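Local coordinates for PBP5 (Haemophilus influenzae, PDB 3A3J), which removes the terminal D-alanine from peptidoglycan precursor peptides, acting as a D-alanyl-D-alanine carboxypeptidase of the penicillin-binding protein class, at residues A[211-216]-A[237-242]. Sequence-based numbering, arbitrary orientation.
Sequences YNLVAS and GREVES. With SO4 (sulfate ion), chain B.
R238 and L213 carry most of this helix-on-sheet contact, in which helix 235-252 packs over strand 210-218 of the five-stranded antiparallel sheet, the segment axes 8.2 Å apart and crossing at -41°. The apolar part belongs to the alkyl chain of R238, extended from CG to NE: its CD lies 4.0 Å from both L213 CB and Y211 CB, so the arginine runs across the strand between two side chains that leave the same face. In L213, chi1 (166°) swings CG away from the backbone N; the CD2 branch reaches S242, one helical turn on, 3.5 Å from its OG.

The polar part is gathered at the guanidinium. R238 NH1 gives a weak, bent bond to N212 O (3.3 Å, 124°), but two straighter ones join its edge to a sulfate, NH1 to O2 and NH2 to O3, the latter at 2.7 Å. T203 OG1, on strand 197-206, also binds this ion. NH1 sits near the plane of the Y211 ring, at its edge and not over its face, 3.8 Å from CD1, so the pair is no cation-pi contact. Farther along, one water donates to L213 O and lies doubtfully close, at 2.5 Å, to S242 OG.

The sulfate probably came from the crystallisation liquor, yet its two-pronged grip suggests a spot suited to an anion near K202, the likely substrate-binding lysine of the KTG motif. In penicillin-recognising enzymes the KTG strand, here 197-206, borders the substrate site, and the position of R238 is consistent with a part in binding the substrate carboxylate.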
ATOM      1  N   TYR A 211      -4.526  11.294  16.112  1.00 26.70           N
ATOM      2  CA  TYR A 211      -3.272  10.761  15.598  1.00 25.21           C
ATOM      3  C   TYR A 211      -3.477   9.552  14.662  1.00 24.97           C
ATOM      4  O   TYR A 211      -4.399   8.753  14.851  1.00 25.94           O
ATOM      5  CB  TYR A 211      -2.374  10.313  16.750  1.00 25.50           C
ATOM      6  CG  TYR A 211      -1.872  11.499  17.587  1.00 26.64           C
ATOM      7  CD1 TYR A 211      -0.701  12.159  17.249  1.00 24.11           C
ATOM      8  CD2 TYR A 211      -2.609  11.968  18.670  1.00 28.41           C
ATOM      9  CE1 TYR A 211      -0.271  13.303  17.990  1.00 33.51           C
ATOM     10  CE2 TYR A 211      -2.175  13.115  19.442  1.00 28.07           C
ATOM     11  CZ  TYR A 211      -1.039  13.760  19.088  1.00 32.24           C
ATOM     12  OH  TYR A 211      -0.642  14.864  19.832  1.00 39.19           O
ATOM     13  N   ASN A 212      -2.609   9.387  13.669  1.00 22.33           N
ATOM     14  CA  ASN A 212      -2.853   8.311  12.753  1.00 21.78           C
ATOM     15  C   ASN A 212      -1.553   7.639  12.389  1.00 20.63           C
ATOM     16  O   ASN A 212      -0.448   8.174  12.635  1.00 22.09           O
ATOM     17  CB  ASN A 212      -3.707   8.830  11.526  1.00 20.54           C
ATOM     18  CG  ASN A 212      -2.963   9.844  10.663  1.00 21.94           C
ATOM     19  OD1 ASN A 212      -1.723   9.849  10.566  1.00 24.73           O
ATOM     20  ND2 ASN A 212      -3.713  10.646   9.967  1.00 23.41           N
ATOM     21  N   LEU A 213      -1.623   6.423  11.896  1.00 20.12           N
ATOM     22  CA  LEU A 213      -0.377   5.745  11.579  1.00 21.02           C
ATOM     23  C   LEU A 213      -0.690   4.672  10.577  1.00 21.91           C
ATOM     24  O   LEU A 213      -1.699   4.051  10.676  1.00 24.63           O
ATOM     25  CB  LEU A 213       0.179   5.066  12.856  1.00 21.50           C
ATOM     26  CG  LEU A 213       1.309   4.026  12.746  1.00 22.71           C
ATOM     27  CD1 LEU A 213       2.528   4.599  12.128  1.00 28.40           C
ATOM     28  CD2 LEU A 213       1.686   3.252  14.083  1.00 25.68           C
ATOM     29  N   VAL A 214       0.193   4.452   9.618  1.00 23.42           N
ATOM     30  CA  VAL A 214       0.095   3.367   8.706  1.00 23.63           C
ATOM     31  C   VAL A 214       1.274   2.459   8.989  1.00 23.01           C
ATOM     32  O   VAL A 214       2.403   2.892   8.920  1.00 25.77           O
ATOM     33  CB  VAL A 214       0.133   3.904   7.239  1.00 23.00           C
ATOM     34  CG1 VAL A 214       0.148   2.724   6.247  1.00 24.58           C
ATOM     35  CG2 VAL A 214      -1.119   4.677   7.012  1.00 18.65           C
ATOM     36  N   ALA A 215       1.041   1.213   9.362  1.00 23.96           N
ATOM     37  CA  ALA A 215       2.165   0.352   9.697  1.00 23.57           C
ATOM     38  C   ALA A 215       2.098  -0.903   8.859  1.00 24.88           C
ATOM     39  O   ALA A 215       1.034  -1.319   8.428  1.00 24.69           O
ATOM     40  CB  ALA A 215       2.171   0.012  11.248  1.00 22.78           C
ATOM     41  N   SER A 216       3.241  -1.495   8.594  1.00 26.51           N
ATOM     42  CA  SER A 216       3.236  -2.746   7.947  1.00 27.84           C
ATOM     43  C   SER A 216       4.321  -3.576   8.610  1.00 28.91           C
ATOM     44  O   SER A 216       5.366  -3.031   8.999  1.00 30.24           O
ATOM     45  CB  SER A 216       3.520  -2.579   6.452  1.00 28.89           C
ATOM     46  OG  SER A 216       3.528  -3.860   5.777  1.00 27.83           O
ATOM     47  N   GLY A 237      -0.715   5.960  22.016  1.00 30.63           N
ATOM     48  CA  GLY A 237      -1.851   5.036  21.755  1.00 29.45           C
ATOM     49  C   GLY A 237      -1.882   4.469  20.332  1.00 31.35           C
ATOM     50  O   GLY A 237      -2.340   3.313  20.075  1.00 30.76           O
ATOM     51  N   ARG A 238      -1.358   5.245  19.372  1.00 30.97           N
ATOM     52  CA  ARG A 238      -1.490   4.829  17.979  1.00 29.62           C
ATOM     53  C   ARG A 238      -0.559   3.652  17.708  1.00 29.48           C
ATOM     54  O   ARG A 238      -0.929   2.694  16.997  1.00 28.56           O
ATOM     55  CB  ARG A 238      -1.289   6.013  17.005  1.00 29.27           C
ATOM     56  CG  ARG A 238       0.177   6.328  16.778  1.00 27.73           C
ATOM     57  CD  ARG A 238       0.349   7.554  15.951  1.00 29.99           C
ATOM     58  NE  ARG A 238       1.718   8.075  16.093  1.00 24.53           N
ATOM     59  CZ  ARG A 238       2.095   9.227  15.578  1.00 24.37           C
ATOM     60  NH1 ARG A 238       1.221   9.935  14.866  1.00 25.00           N
ATOM     61  NH2 ARG A 238       3.325   9.683  15.762  1.00 23.92           N
ATOM     62  N   GLU A 239       0.635   3.677  18.291  1.00 27.62           N
ATOM     63  CA  GLU A 239       1.481   2.502  18.137  1.00 28.58           C
ATOM     64  C   GLU A 239       0.952   1.255  18.867  1.00 28.96           C
ATOM     65  O   GLU A 239       1.084   0.108  18.364  1.00 29.90           O
ATOM     66  CB  GLU A 239       2.925   2.803  18.598  1.00 30.58           C
ATOM     67  CG  GLU A 239       3.558   3.993  17.863  1.00 28.07           C
ATOM     68  CD  GLU A 239       4.863   4.417  18.524  1.00 31.46           C
ATOM     69  OE1 GLU A 239       5.380   3.662  19.398  1.00 32.22           O
ATOM     70  OE2 GLU A 239       5.423   5.441  18.132  1.00 31.87           O
ATOM     71  N   VAL A 240       0.357   1.472  20.042  1.00 28.27           N
ATOM     72  CA  VAL A 240      -0.257   0.376  20.777  1.00 28.54           C
ATOM     73  C   VAL A 240      -1.439  -0.295  19.977  1.00 27.74           C
ATOM     74  O   VAL A 240      -1.470  -1.480  19.811  1.00 26.69           O
ATOM     75  CB  VAL A 240      -0.737   0.818  22.192  1.00 27.90           C
ATOM     76  CG1 VAL A 240      -1.582  -0.281  22.794  1.00 27.60           C
ATOM     77  CG2 VAL A 240       0.471   1.076  23.160  1.00 29.51           C
ATOM     78  N   GLU A 241      -2.429   0.490  19.559  1.00 28.84           N
ATOM     79  CA  GLU A 241      -3.544  -0.014  18.782  1.00 29.46           C
ATOM     80  C   GLU A 241      -3.068  -0.678  17.474  1.00 29.14           C
ATOM     81  O   GLU A 241      -3.661  -1.651  17.020  1.00 28.41           O
ATOM     82  CB  GLU A 241      -4.536   1.084  18.486  1.00 30.80           C
ATOM     83  CG  GLU A 241      -5.068   1.742  19.710  1.00 32.11           C
ATOM     84  CD  GLU A 241      -5.584   0.676  20.691  1.00 38.86           C
ATOM     85  OE1 GLU A 241      -6.617   0.048  20.406  1.00 44.48           O
ATOM     86  OE2 GLU A 241      -4.984   0.461  21.750  1.00 39.39           O
ATOM     87  N   SER A 242      -1.987  -0.171  16.884  1.00 29.27           N
ATOM     88  CA  SER A 242      -1.540  -0.740  15.646  1.00 29.78           C
ATOM     89  C   SER A 242      -0.977  -2.110  15.940  1.00 31.09           C
ATOM     90  O   SER A 242      -1.263  -3.073  15.219  1.00 30.89           O
ATOM     91  CB  SER A 242      -0.476   0.120  14.967  1.00 28.97           C
ATOM     92  OG  SER A 242      -1.116   1.213  14.354  1.00 29.10           O
TER
HETATM   93  S   SO4 B   1       3.761  12.791  13.746  1.00 27.74           S
HETATM   94  O1  SO4 B   1       4.235  12.516  12.384  1.00 23.59           O
HETATM   95  O2  SO4 B   1       2.318  12.728  13.974  1.00 22.08           O
HETATM   96  O3  SO4 B   1       4.486  11.788  14.496  1.00 27.04           O
HETATM   97  O4  SO4 B   1       4.011  14.230  14.135  1.00 23.23           O
HETATM   98  O   HOH W   1      -1.586   1.301  11.938  1.00 21.96           O